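Local coordinates for protein Lic11098 (Leptospira interrogans serogroup Icterohaemorrhagiae serovar copenhageni, PDB 4U08) that is of unknown function but, as a leucine-rich repeat protein of a pathogenic spirochaete, is a possible virulence factor and may present its solenoid surface to binding partners, at residues 66-71 with 89-94; 96-101 with 119-124; 79-84 with 103-108. All blocks are in the same frame, centred on the assembly; numbering follows the deposited sequence.

Contact 1. Residues 66-71 with 89-94; sequences QNLQQL and QNLQKL
Q69 and N90 lead this contact, with L71 close behind. Q69 gives its carbonyl to two donors, Q92 N at 2.8 Å and K93 N at 3.1 Å from Q69 O, while its side chain runs alongside that of Q92, amide planes 15° apart. N90 reaches across to the start of 66-71; with CG anti to its carbonyl carbon (chi1 -80°), N90 ND2 donates to Q66 O at 2.7 Å, in the plane of that carbonyl. The N67 amide, its ND2 bonded to Q43 O, lies almost parallel to that of N90, and a water donates to N67 OD1 and takes a weak bond from N90 ND2. A second water joins L68 O to N90 N. Where the strands begin, L71 N donates to K93 O (3.1 Å). L91 CD1 packs on L71 CB at 3.8 Å, and L71 CD2 meets L94 CD1 at 3.9 Å. On the other face K93 CE lies along the Q70 amide, 3.6 Å from Q70 OE1, while K93 NZ forms a salt bridge with E116 and Q70 OE1 bonds to H72. Buried leucines supply apolar packing, while amides and main-chain bonds fix the register of successive turns.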
ATOM      1  N   GLN A  66     -25.835  24.481  -5.070  1.00 51.56           N
ATOM      2  CA  GLN A  66     -25.637  24.611  -3.623  1.00 51.64           C
ATOM      3  C   GLN A  66     -26.012  23.356  -2.833  1.00 56.84           C
ATOM      4  O   GLN A  66     -25.572  23.231  -1.692  1.00 56.63           O
ATOM      5  CB  GLN A  66     -26.349  25.852  -3.054  1.00 52.82           C
ATOM      6  CG  GLN A  66     -25.845  27.189  -3.626  1.00 67.08           C
ATOM      7  CD  GLN A  66     -24.378  27.440  -3.331  1.00 75.52           C
ATOM      8  OE1 GLN A  66     -23.976  27.687  -2.183  1.00 66.03           O
ATOM      9  NE2 GLN A  66     -23.546  27.366  -4.361  1.00 59.51           N
ATOM     10  N   ASN A  67     -26.791  22.430  -3.423  1.00 53.63           N
ATOM     11  CA  ASN A  67     -27.130  21.178  -2.743  1.00 54.32           C
ATOM     12  C   ASN A  67     -26.237  19.995  -3.164  1.00 58.14           C
ATOM     13  O   ASN A  67     -26.351  18.916  -2.578  1.00 57.54           O
ATOM     14  CB  ASN A  67     -28.618  20.855  -2.892  1.00 57.09           C
ATOM     15  CG  ASN A  67     -29.480  21.720  -2.002  1.00 77.34           C
ATOM     16  OD1 ASN A  67     -29.339  21.721  -0.767  1.00 69.34           O
ATOM     17  ND2 ASN A  67     -30.359  22.505  -2.610  1.00 68.25           N
ATOM     18  N   LEU A  68     -25.331  20.200  -4.153  1.00 54.48           N
ATOM     19  CA  LEU A  68     -24.439  19.150  -4.658  1.00 53.36           C
ATOM     20  C   LEU A  68     -23.482  18.626  -3.592  1.00 55.98           C
ATOM     21  O   LEU A  68     -22.744  19.409  -3.001  1.00 55.40           O
ATOM     22  CB  LEU A  68     -23.675  19.636  -5.897  1.00 53.20           C
ATOM     23  CG  LEU A  68     -23.041  18.553  -6.791  1.00 57.56           C
ATOM     24  CD1 LEU A  68     -24.097  17.725  -7.512  1.00 57.25           C
ATOM     25  CD2 LEU A  68     -22.108  19.180  -7.806  1.00 60.77           C
ATOM     26  N   GLN A  69     -23.532  17.298  -3.326  1.00 51.28           N
ATOM     27  CA  GLN A  69     -22.706  16.600  -2.329  1.00 49.75           C
ATOM     28  C   GLN A  69     -21.594  15.794  -2.990  1.00 49.99           C
ATOM     29  O   GLN A  69     -20.547  15.579  -2.375  1.00 48.46           O
ATOM     30  CB  GLN A  69     -23.580  15.679  -1.466  1.00 51.40           C
ATOM     31  CG  GLN A  69     -24.602  16.440  -0.602  1.00 57.76           C
ATOM     32  CD  GLN A  69     -25.414  15.533   0.292  1.00 66.70           C
ATOM     33  OE1 GLN A  69     -25.998  14.533  -0.149  1.00 60.91           O
ATOM     34  NE2 GLN A  69     -25.512  15.895   1.564  1.00 55.57           N
ATOM     35  N   GLN A  70     -21.822  15.338  -4.243  1.00 46.38           N
ATOM     36  CA  GLN A  70     -20.845  14.539  -4.976  1.00 47.14           C
ATOM     37  C   GLN A  70     -20.736  14.960  -6.429  1.00 53.61           C
ATOM     38  O   GLN A  70     -21.743  15.007  -7.151  1.00 52.25           O
ATOM     39  CB  GLN A  70     -21.171  13.027  -4.899  1.00 47.99           C
ATOM     40  CG  GLN A  70     -21.096  12.437  -3.493  1.00 57.04           C
ATOM     41  CD  GLN A  70     -21.127  10.926  -3.493  1.00 68.22           C
ATOM     42  OE1 GLN A  70     -20.639  10.252  -4.411  1.00 64.73           O
ATOM     43  NE2 GLN A  70     -21.637  10.361  -2.427  1.00 54.23           N
ATOM     44  N   LEU A  71     -19.496  15.237  -6.863  1.00 51.37           N
ATOM     45  CA  LEU A  71     -19.212  15.605  -8.229  1.00 52.24           C
ATOM     46  C   LEU A  71     -18.190  14.628  -8.802  1.00 56.73           C
ATOM     47  O   LEU A  71     -17.026  14.637  -8.394  1.00 57.16           O
ATOM     48  CB  LEU A  71     -18.743  17.082  -8.313  1.00 52.71           C
ATOM     49  CG  LEU A  71     -18.384  17.624  -9.698  1.00 57.47           C
ATOM     50  CD1 LEU A  71     -19.553  17.496 -10.676  1.00 58.12           C
ATOM     51  CD2 LEU A  71     -17.941  19.073  -9.603  1.00 59.67           C
ATOM     52  N   GLN A  89     -20.643  24.714  -1.528  1.00 50.74           N
ATOM     53  CA  GLN A  89     -20.529  24.629  -0.068  1.00 50.62           C
ATOM     54  C   GLN A  89     -21.034  23.309   0.567  1.00 53.97           C
ATOM     55  O   GLN A  89     -20.683  23.050   1.719  1.00 52.78           O
ATOM     56  CB  GLN A  89     -21.168  25.847   0.618  1.00 51.69           C
ATOM     57  CG  GLN A  89     -20.370  27.152   0.439  1.00 71.38           C
ATOM     58  CD  GLN A  89     -18.916  27.044   0.868  1.00 90.07           C
ATOM     59  OE1 GLN A  89     -18.598  26.994   2.064  1.00 89.08           O
ATOM     60  NE2 GLN A  89     -18.003  26.993  -0.103  1.00 69.32           N
ATOM     61  N   ASN A  90     -21.803  22.478  -0.160  1.00 51.31           N
ATOM     62  CA  ASN A  90     -22.220  21.173   0.389  1.00 51.48           C
ATOM     63  C   ASN A  90     -21.401  19.996  -0.171  1.00 52.31           C
ATOM     64  O   ASN A  90     -21.581  18.857   0.272  1.00 53.77           O
ATOM     65  CB  ASN A  90     -23.730  20.943   0.230  1.00 53.11           C
ATOM     66  CG  ASN A  90     -24.541  21.649   1.297  1.00 76.70           C
ATOM     67  OD1 ASN A  90     -24.253  21.574   2.499  1.00 64.76           O
ATOM     68  ND2 ASN A  90     -25.573  22.365   0.890  1.00 72.07           N
ATOM     69  N   LEU A  91     -20.493  20.270  -1.121  1.00 44.28           N
ATOM     70  CA  LEU A  91     -19.650  19.251  -1.736  1.00 42.71           C
ATOM     71  C   LEU A  91     -18.799  18.496  -0.699  1.00 47.11           C
ATOM     72  O   LEU A  91     -18.059  19.110   0.077  1.00 46.93           O
ATOM     73  CB  LEU A  91     -18.773  19.846  -2.836  1.00 41.83           C
ATOM     74  CG  LEU A  91     -18.273  18.867  -3.916  1.00 46.32           C
ATOM     75  CD1 LEU A  91     -19.417  18.318  -4.775  1.00 46.75           C
ATOM     76  CD2 LEU A  91     -17.263  19.527  -4.801  1.00 48.29           C
ATOM     77  N   GLN A  92     -18.976  17.168  -0.657  1.00 42.16           N
ATOM     78  CA  GLN A  92     -18.230  16.281   0.239  1.00 40.95           C
ATOM     79  C   GLN A  92     -17.245  15.421  -0.529  1.00 43.49           C
ATOM     80  O   GLN A  92     -16.243  14.987   0.031  1.00 44.02           O
ATOM     81  CB  GLN A  92     -19.192  15.394   1.031  1.00 42.58           C
ATOM     82  CG  GLN A  92     -19.952  16.163   2.110  1.00 56.00           C
ATOM     83  CD  GLN A  92     -21.085  15.376   2.734  1.00 76.60           C
ATOM     84  OE1 GLN A  92     -21.748  14.542   2.091  1.00 70.46           O
ATOM     85  NE2 GLN A  92     -21.358  15.668   4.000  1.00 64.27           N
ATOM     86  N   LYS A  93     -17.523  15.155  -1.801  1.00 40.68           N
ATOM     87  CA  LYS A  93     -16.672  14.305  -2.609  1.00 41.04           C
ATOM     88  C   LYS A  93     -16.414  14.957  -3.955  1.00 46.59           C
ATOM     89  O   LYS A  93     -17.357  15.330  -4.651  1.00 47.32           O
ATOM     90  CB  LYS A  93     -17.349  12.925  -2.782  1.00 42.75           C
ATOM     91  CG  LYS A  93     -16.406  11.752  -2.972  1.00 64.01           C
ATOM     92  CD  LYS A  93     -17.148  10.441  -3.325  1.00 75.43           C
ATOM     93  CE  LYS A  93     -17.911   9.799  -2.182  1.00 86.93           C
ATOM     94  NZ  LYS A  93     -17.020   9.264  -1.117  1.00 96.79           N
ATOM     95  N   LEU A  94     -15.137  15.097  -4.327  1.00 42.70           N
ATOM     96  CA  LEU A  94     -14.771  15.655  -5.621  1.00 41.89           C
ATOM     97  C   LEU A  94     -13.827  14.687  -6.295  1.00 44.89           C
ATOM     98  O   LEU A  94     -12.700  14.500  -5.828  1.00 43.84           O
ATOM     99  CB  LEU A  94     -14.193  17.091  -5.471  1.00 42.23           C
ATOM    100  CG  LEU A  94     -13.667  17.787  -6.737  1.00 46.76           C
ATOM    101  CD1 LEU A  94     -14.731  17.898  -7.822  1.00 46.57           C
ATOM    102  CD2 LEU A  94     -13.065  19.170  -6.398  1.00 49.11           C
TER
HETATM  103  O   HOH W   1     -28.703  22.838   1.650  1.00 57.33           O
HETATM  104  O   HOH W   2     -22.692  22.219  -2.820  1.00 51.77           O

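Contact 2. Residues 96-101 with 119-124; sequences LYENQL and LAHNQL
The asparagine turn of the leucine-rich repeat, where the chain leaves its short strand, joins 96-101 to 119-124. N122 is the hub. Its CG stands anti to the carbonyl carbon (chi1 -82°), which brings the amide to the preceding turn: N122 ND2 donates to L96 O at 2.9 Å, nearly straight at 171°, and also to L119 O of its own turn, while N122 OD1 accepts L101 N at 3.0 Å. One amide therefore ties down main-chain groups of both turns. L96 O is gripped twice, by N122 ND2 and by N99 ND2 from opposite faces of its carbonyl plane. Main-chain bonds continue the match: E98 N to A120 O, N99 N to H121 O, and Q123 N to L101 O at 2.8 Å. On the inner side L96 CD1 packs against L119 CD2 at 3.7 Å. The E98 carboxylate crosses the H121 ring, planes 64° apart; a water 2.7 Å from H121 ND1, at the ring edge, donates to E98 OE2. The Q100 and Q123 side chains run alongside each other, their amides nearly parallel. The contact lies just beyond strands 93-95 and 116-118. N99 continues the pattern back to L73 and L78, and N145 continues it onward to L119 and L124, while the H121 ring stacks on H144 of the next turn.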
ATOM      1  N   LEU A  96     -11.765  13.751  -9.618  1.00 47.13           N
ATOM      2  CA  LEU A  96     -11.181  14.298 -10.838  1.00 46.98           C
ATOM      3  C   LEU A  96     -10.069  13.447 -11.387  1.00 50.37           C
ATOM      4  O   LEU A  96      -9.245  13.951 -12.158  1.00 48.62           O
ATOM      5  CB  LEU A  96     -10.655  15.717 -10.550  1.00 47.34           C
ATOM      6  CG  LEU A  96     -11.723  16.784 -10.304  1.00 52.20           C
ATOM      7  CD1 LEU A  96     -11.180  17.906  -9.479  1.00 52.38           C
ATOM      8  CD2 LEU A  96     -12.267  17.311 -11.603  1.00 55.10           C
ATOM      9  N   TYR A  97     -10.032  12.147 -11.010  1.00 48.49           N
ATOM     10  CA  TYR A  97      -8.972  11.292 -11.517  1.00 49.84           C
ATOM     11  C   TYR A  97      -9.055  11.127 -13.035  1.00 51.99           C
ATOM     12  O   TYR A  97     -10.141  11.131 -13.601  1.00 51.34           O
ATOM     13  CB  TYR A  97      -8.848   9.943 -10.765  1.00 52.85           C
ATOM     14  CG  TYR A  97     -10.005   8.981 -10.888  1.00 56.79           C
ATOM     15  CD1 TYR A  97     -10.057   8.053 -11.927  1.00 59.58           C
ATOM     16  CD2 TYR A  97     -10.963   8.883  -9.881  1.00 58.79           C
ATOM     17  CE1 TYR A  97     -11.094   7.121 -12.014  1.00 61.31           C
ATOM     18  CE2 TYR A  97     -11.995   7.942  -9.949  1.00 60.35           C
ATOM     19  CZ  TYR A  97     -12.062   7.070 -11.024  1.00 70.20           C
ATOM     20  OH  TYR A  97     -13.086   6.153 -11.103  1.00 74.70           O
ATOM     21  N   GLU A  98      -7.893  11.046 -13.680  1.00 48.61           N
ATOM     22  CA  GLU A  98      -7.715  10.923 -15.128  1.00 49.53           C
ATOM     23  C   GLU A  98      -8.304  12.130 -15.882  1.00 54.79           C
ATOM     24  O   GLU A  98      -9.384  12.064 -16.475  1.00 54.75           O
ATOM     25  CB  GLU A  98      -8.194   9.563 -15.687  1.00 50.79           C
ATOM     26  CG  GLU A  98      -7.413   9.123 -16.913  1.00 61.97           C
ATOM     27  CD  GLU A  98      -5.968   8.732 -16.664  1.00 91.71           C
ATOM     28  OE1 GLU A  98      -5.737   7.630 -16.116  1.00 91.19           O
ATOM     29  OE2 GLU A  98      -5.065   9.523 -17.020  1.00 90.72           O
ATOM     30  N   ASN A  99      -7.597  13.256 -15.771  1.00 50.52           N
ATOM     31  CA  ASN A  99      -7.874  14.504 -16.467  1.00 49.56           C
ATOM     32  C   ASN A  99      -6.526  15.127 -16.810  1.00 54.04           C
ATOM     33  O   ASN A  99      -5.488  14.483 -16.617  1.00 53.77           O
ATOM     34  CB  ASN A  99      -8.758  15.424 -15.624  1.00 47.43           C
ATOM     35  CG  ASN A  99     -10.204  15.059 -15.707  1.00 61.98           C
ATOM     36  OD1 ASN A  99     -10.838  15.238 -16.741  1.00 55.86           O
ATOM     37  ND2 ASN A  99     -10.754  14.514 -14.643  1.00 50.94           N
ATOM     38  N   GLN A 100      -6.517  16.369 -17.294  1.00 51.29           N
ATOM     39  CA  GLN A 100      -5.261  17.024 -17.637  1.00 51.12           C
ATOM     40  C   GLN A 100      -5.057  18.319 -16.846  1.00 53.19           C
ATOM     41  O   GLN A 100      -4.599  19.313 -17.402  1.00 52.46           O
ATOM     42  CB  GLN A 100      -5.188  17.245 -19.158  1.00 52.67           C
ATOM     43  CG  GLN A 100      -4.792  15.995 -19.920  1.00 71.97           C
ATOM     44  CD  GLN A 100      -5.051  16.173 -21.388  1.00100.80           C
ATOM     45  OE1 GLN A 100      -4.358  16.927 -22.081  1.00 98.44           O
ATOM     46  NE2 GLN A 100      -6.091  15.525 -21.889  1.00 95.58           N
ATOM     47  N   LEU A 101      -5.406  18.304 -15.547  1.00 48.12           N
ATOM     48  CA  LEU A 101      -5.268  19.485 -14.703  1.00 46.59           C
ATOM     49  C   LEU A 101      -3.806  19.767 -14.398  1.00 48.77           C
ATOM     50  O   LEU A 101      -3.064  18.858 -14.038  1.00 47.09           O
ATOM     51  CB  LEU A 101      -6.093  19.380 -13.410  1.00 45.62           C
ATOM     52  CG  LEU A 101      -7.602  19.143 -13.557  1.00 48.48           C
ATOM     53  CD1 LEU A 101      -8.214  18.831 -12.229  1.00 47.23           C
ATOM     54  CD2 LEU A 101      -8.314  20.340 -14.165  1.00 49.64           C
ATOM     55  N   LEU A 119      -7.470  13.650  -7.009  1.00 36.87           N
ATOM     56  CA  LEU A 119      -6.782  14.363  -8.096  1.00 35.95           C
ATOM     57  C   LEU A 119      -5.756  13.460  -8.768  1.00 40.01           C
ATOM     58  O   LEU A 119      -4.851  13.947  -9.452  1.00 39.51           O
ATOM     59  CB  LEU A 119      -6.118  15.659  -7.549  1.00 35.56           C
ATOM     60  CG  LEU A 119      -7.057  16.767  -7.082  1.00 39.40           C
ATOM     61  CD1 LEU A 119      -6.295  17.817  -6.242  1.00 39.28           C
ATOM     62  CD2 LEU A 119      -7.765  17.414  -8.253  1.00 40.68           C
ATOM     63  N   ALA A 120      -5.897  12.118  -8.598  1.00 37.97           N
ATOM     64  CA  ALA A 120      -4.945  11.188  -9.195  1.00 38.23           C
ATOM     65  C   ALA A 120      -5.014  11.215 -10.730  1.00 43.43           C
ATOM     66  O   ALA A 120      -6.032  11.605 -11.270  1.00 44.78           O
ATOM     67  CB  ALA A 120      -5.165   9.775  -8.651  1.00 38.91           C
ATOM     68  N   HIS A 121      -3.919  10.882 -11.417  1.00 40.49           N
ATOM     69  CA  HIS A 121      -3.821  10.835 -12.886  1.00 42.13           C
ATOM     70  C   HIS A 121      -4.127  12.187 -13.547  1.00 45.27           C
ATOM     71  O   HIS A 121      -4.979  12.291 -14.420  1.00 45.04           O
ATOM     72  CB  HIS A 121      -4.665   9.680 -13.484  1.00 43.49           C
ATOM     73  CG  HIS A 121      -4.191   8.327 -13.068  1.00 47.42           C
ATOM     74  ND1 HIS A 121      -3.453   7.522 -13.923  1.00 50.06           N
ATOM     75  CD2 HIS A 121      -4.293   7.708 -11.873  1.00 49.78           C
ATOM     76  CE1 HIS A 121      -3.173   6.425 -13.242  1.00 49.51           C
ATOM     77  NE2 HIS A 121      -3.657   6.488 -12.002  1.00 50.02           N
ATOM     78  N   ASN A 122      -3.418  13.228 -13.113  1.00 40.93           N
ATOM     79  CA  ASN A 122      -3.508  14.557 -13.709  1.00 39.03           C
ATOM     80  C   ASN A 122      -2.090  15.013 -14.025  1.00 41.28           C
ATOM     81  O   ASN A 122      -1.180  14.173 -14.089  1.00 39.44           O
ATOM     82  CB  ASN A 122      -4.280  15.522 -12.802  1.00 35.60           C
ATOM     83  CG  ASN A 122      -5.753  15.380 -12.964  1.00 52.20           C
ATOM     84  OD1 ASN A 122      -6.334  15.926 -13.892  1.00 46.45           O
ATOM     85  ND2 ASN A 122      -6.385  14.600 -12.106  1.00 45.72           N
ATOM     86  N   GLN A 123      -1.879  16.320 -14.239  1.00 39.91           N
ATOM     87  CA  GLN A 123      -0.535  16.820 -14.536  1.00 40.58           C
ATOM     88  C   GLN A 123      -0.175  17.966 -13.559  1.00 42.54           C
ATOM     89  O   GLN A 123       0.380  18.998 -13.939  1.00 40.16           O
ATOM     90  CB  GLN A 123      -0.396  17.160 -16.047  1.00 43.02           C
ATOM     91  CG  GLN A 123      -0.116  15.886 -16.883  1.00 69.87           C
ATOM     92  CD  GLN A 123      -0.559  15.870 -18.334  1.00104.91           C
ATOM     93  OE1 GLN A 123      -1.398  15.047 -18.739  1.00105.12           O
ATOM     94  NE2 GLN A 123       0.107  16.654 -19.178  1.00 99.87           N
ATOM     95  N   LEU A 124      -0.504  17.745 -12.267  1.00 38.49           N
ATOM     96  CA  LEU A 124      -0.259  18.695 -11.177  1.00 36.28           C
ATOM     97  C   LEU A 124       1.167  18.629 -10.674  1.00 36.52           C
ATOM     98  O   LEU A 124       1.706  17.547 -10.477  1.00 35.11           O
ATOM     99  CB  LEU A 124      -1.222  18.453 -10.010  1.00 36.61           C
ATOM    100  CG  LEU A 124      -2.708  18.619 -10.300  1.00 40.29           C
ATOM    101  CD1 LEU A 124      -3.547  18.086  -9.144  1.00 39.49           C
ATOM    102  CD2 LEU A 124      -3.057  20.073 -10.553  1.00 42.32           C
TER
HETATM  103  O   HOH W   3      -2.654   8.470 -16.274  1.00 55.21           O

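Contact 3. Residues 79-84 with 103-108; sequences MALPEE and AIPKEI
The backbones of 79-84 and 103-108 run side by side without a direct hydrogen bond, CA atoms of L81 and I104 6.8 Å apart, and each ends in a short 3-10 turn. Two waters bridge the backbones: one donates to M79 O (selenomethionine) and A103 O, the other accepts from L81 N at 2.9 Å and donates to A103 O. L81 carries the apolar part. Its CB meets P105 CD at 3.8 Å, the leucine side chain and the proline ring crossing at about a right angle, and L81 CD1 touches I104 CD1 at 3.9 Å, the two side chains lying side by side and pointing the same way. P105 CG also sits 3.3 Å from L81 O. E107 leans on the backbone of E83: E107 CB lies 3.3 Å from E83 O, and the bend at chi2 (78°) folds the carboxylate back so that E107 OE1 comes 3.8 Å from E83 CB. The two carboxylates stay apart, E83 OE1 to E107 OE2 4.9 Å, and like charges so placed would probably repel mildly. Leucine or isoleucine, then proline and a 3-10 turn, recur at equivalent places, as on the convex side of a leucine-rich repeat solenoid.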
HETATM    1  N   MSE A  79      -8.945  20.590 -18.562  1.00 61.83           N
HETATM    2  CA  MSE A  79      -7.709  21.367 -18.610  1.00 61.15           C
HETATM    3  C   MSE A  79      -7.608  22.335 -17.438  1.00 60.96           C
HETATM    4  O   MSE A  79      -6.502  22.715 -17.063  1.00 61.27           O
HETATM    5  CB  MSE A  79      -7.595  22.116 -19.948  1.00 63.94           C
HETATM    6  CG  MSE A  79      -7.753  21.219 -21.161  1.00 68.63           C
HETATM    7 SE   MSE A  79      -6.625  21.653 -22.504  1.00 73.85          SE
HETATM    8  CE  MSE A  79      -5.057  21.371 -21.721  1.00 70.72           C
ATOM      9  N   ALA A  80      -8.756  22.725 -16.857  1.00 54.99           N
ATOM     10  CA  ALA A  80      -8.841  23.670 -15.740  1.00 53.97           C
ATOM     11  C   ALA A  80     -10.177  23.561 -15.035  1.00 55.65           C
ATOM     12  O   ALA A  80     -11.131  23.058 -15.620  1.00 56.21           O
ATOM     13  CB  ALA A  80      -8.645  25.100 -16.245  1.00 54.65           C
ATOM     14  N   LEU A  81     -10.235  24.000 -13.770  1.00 50.77           N
ATOM     15  CA  LEU A  81     -11.449  24.045 -12.962  1.00 50.72           C
ATOM     16  C   LEU A  81     -11.831  25.527 -12.834  1.00 57.96           C
ATOM     17  O   LEU A  81     -10.944  26.341 -12.573  1.00 57.47           O
ATOM     18  CB  LEU A  81     -11.211  23.491 -11.540  1.00 50.67           C
ATOM     19  CG  LEU A  81     -10.924  21.999 -11.347  1.00 54.52           C
ATOM     20  CD1 LEU A  81     -10.594  21.716  -9.886  1.00 53.15           C
ATOM     21  CD2 LEU A  81     -12.102  21.137 -11.789  1.00 57.44           C
ATOM     22  N   PRO A  82     -13.119  25.919 -12.974  1.00 56.93           N
ATOM     23  CA  PRO A  82     -13.460  27.345 -12.802  1.00 57.52           C
ATOM     24  C   PRO A  82     -13.312  27.785 -11.344  1.00 63.28           C
ATOM     25  O   PRO A  82     -13.414  26.939 -10.448  1.00 64.04           O
ATOM     26  CB  PRO A  82     -14.915  27.420 -13.271  1.00 59.03           C
ATOM     27  CG  PRO A  82     -15.459  26.044 -13.036  1.00 62.98           C
ATOM     28  CD  PRO A  82     -14.318  25.100 -13.265  1.00 58.42           C
ATOM     29  N   GLU A  83     -13.066  29.095 -11.096  1.00 58.74           N
ATOM     30  CA  GLU A  83     -12.948  29.637  -9.738  1.00 58.75           C
ATOM     31  C   GLU A  83     -14.229  29.346  -8.924  1.00 62.25           C
ATOM     32  O   GLU A  83     -14.150  29.118  -7.717  1.00 61.67           O
ATOM     33  CB  GLU A  83     -12.610  31.153  -9.752  1.00 60.54           C
ATOM     34  CG  GLU A  83     -13.676  32.052 -10.371  1.00 75.82           C
ATOM     35  CD  GLU A  83     -13.324  33.487 -10.720  1.00105.05           C
ATOM     36  OE1 GLU A  83     -12.118  33.819 -10.794  1.00 89.31           O
ATOM     37  OE2 GLU A  83     -14.267  34.290 -10.905  1.00108.14           O
ATOM     38  N   GLU A  84     -15.392  29.292  -9.625  1.00 57.99           N
ATOM     39  CA  GLU A  84     -16.740  29.039  -9.107  1.00 57.84           C
ATOM     40  C   GLU A  84     -16.906  27.664  -8.455  1.00 61.10           C
ATOM     41  O   GLU A  84     -17.912  27.440  -7.786  1.00 60.57           O
ATOM     42  CB  GLU A  84     -17.791  29.218 -10.211  1.00 59.49           C
ATOM     43  CG  GLU A  84     -17.972  30.656 -10.673  1.00 71.61           C
ATOM     44  CD  GLU A  84     -16.986  31.221 -11.687  1.00 90.84           C
ATOM     45  OE1 GLU A  84     -16.052  30.504 -12.116  1.00 84.83           O
ATOM     46  OE2 GLU A  84     -17.190  32.384 -12.098  1.00 84.32           O
ATOM     47  N   ALA A 103      -3.198  22.798 -12.658  1.00 39.80           N
ATOM     48  CA  ALA A 103      -3.389  23.641 -11.479  1.00 40.14           C
ATOM     49  C   ALA A 103      -4.770  23.431 -10.902  1.00 44.78           C
ATOM     50  O   ALA A 103      -5.680  22.976 -11.600  1.00 45.30           O
ATOM     51  CB  ALA A 103      -3.195  25.112 -11.835  1.00 40.92           C
ATOM     52  N   ILE A 104      -4.911  23.761  -9.618  1.00 42.26           N
ATOM     53  CA  ILE A 104      -6.122  23.709  -8.816  1.00 41.89           C
ATOM     54  C   ILE A 104      -6.333  25.138  -8.291  1.00 47.29           C
ATOM     55  O   ILE A 104      -5.417  25.681  -7.669  1.00 46.07           O
ATOM     56  CB  ILE A 104      -5.944  22.667  -7.663  1.00 44.96           C
ATOM     57  CG1 ILE A 104      -5.862  21.213  -8.203  1.00 45.45           C
ATOM     58  CG2 ILE A 104      -7.013  22.804  -6.581  1.00 45.73           C
ATOM     59  CD1 ILE A 104      -6.882  20.825  -9.294  1.00 44.82           C
ATOM     60  N   PRO A 105      -7.511  25.764  -8.535  1.00 45.16           N
ATOM     61  CA  PRO A 105      -7.724  27.149  -8.059  1.00 45.13           C
ATOM     62  C   PRO A 105      -7.626  27.277  -6.558  1.00 47.59           C
ATOM     63  O   PRO A 105      -7.972  26.330  -5.846  1.00 47.19           O
ATOM     64  CB  PRO A 105      -9.152  27.481  -8.527  1.00 46.56           C
ATOM     65  CG  PRO A 105      -9.468  26.502  -9.579  1.00 51.17           C
ATOM     66  CD  PRO A 105      -8.695  25.258  -9.261  1.00 46.57           C
ATOM     67  N   LYS A 106      -7.184  28.454  -6.069  1.00 43.08           N
ATOM     68  CA  LYS A 106      -7.072  28.732  -4.630  1.00 43.20           C
ATOM     69  C   LYS A 106      -8.433  28.594  -3.923  1.00 47.08           C
ATOM     70  O   LYS A 106      -8.462  28.264  -2.737  1.00 45.82           O
ATOM     71  CB  LYS A 106      -6.440  30.121  -4.357  1.00 45.96           C
ATOM     72  CG  LYS A 106      -7.196  31.291  -4.980  1.00 66.03           C
ATOM     73  CD  LYS A 106      -6.744  32.625  -4.409  1.00 80.21           C
ATOM     74  CE  LYS A 106      -7.657  33.745  -4.838  1.00 96.34           C
ATOM     75  NZ  LYS A 106      -7.411  34.960  -4.033  1.00108.77           N
ATOM     76  N   GLU A 107      -9.549  28.803  -4.674  1.00 44.37           N
ATOM     77  CA  GLU A 107     -10.942  28.723  -4.198  1.00 45.70           C
ATOM     78  C   GLU A 107     -11.331  27.314  -3.729  1.00 50.78           C
ATOM     79  O   GLU A 107     -12.400  27.143  -3.142  1.00 50.38           O
ATOM     80  CB  GLU A 107     -11.932  29.241  -5.250  1.00 47.17           C
ATOM     81  CG  GLU A 107     -11.852  30.745  -5.486  1.00 59.44           C
ATOM     82  CD  GLU A 107     -10.715  31.258  -6.354  1.00 82.88           C
ATOM     83  OE1 GLU A 107     -10.055  30.444  -7.043  1.00 59.10           O
ATOM     84  OE2 GLU A 107     -10.480  32.488  -6.342  1.00 84.93           O
ATOM     85  N   ILE A 108     -10.448  26.319  -3.939  1.00 47.16           N
ATOM     86  CA  ILE A 108     -10.644  24.949  -3.457  1.00 46.32           C
ATOM     87  C   ILE A 108     -10.695  24.971  -1.935  1.00 49.13           C
ATOM     88  O   ILE A 108     -11.443  24.191  -1.359  1.00 49.37           O
ATOM     89  CB  ILE A 108      -9.569  23.969  -4.020  1.00 49.47           C
ATOM     90  CG1 ILE A 108     -10.084  22.505  -4.051  1.00 50.14           C
ATOM     91  CG2 ILE A 108      -8.203  24.095  -3.300  1.00 48.66           C
ATOM     92  CD1 ILE A 108     -10.825  22.136  -5.329  1.00 58.86           C
TER
HETATM   93  O   HOH W   4      -5.642  23.496 -14.571  1.00 54.64           O
HETATM   94  O   HOH W   5      -7.625  24.507 -12.645  1.00 49.19           O

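The three contacts join consecutive turns of one solenoid at successive places round the coil. Contact 1 covers the approach to the strands and their first residues, contact 2 the asparagine turns after strands 93-95 and 116-118, and contact 3 the segments that follow those turns. Contacts 1 and 2 follow in series, centres about 19 Å apart, whereas contact 3 interleaves with both, about 15 Å from contact 1 and about 13 Å from contact 2. The core connects them: L94 CD2 meets I108 CD1 at 3.9 Å, and L119 CD2 meets I104 CD1 at 3.7 Å. Calcium lies about 12 Å from the K93 side chain and zinc about 10 Å from that of H121; neither is bound here.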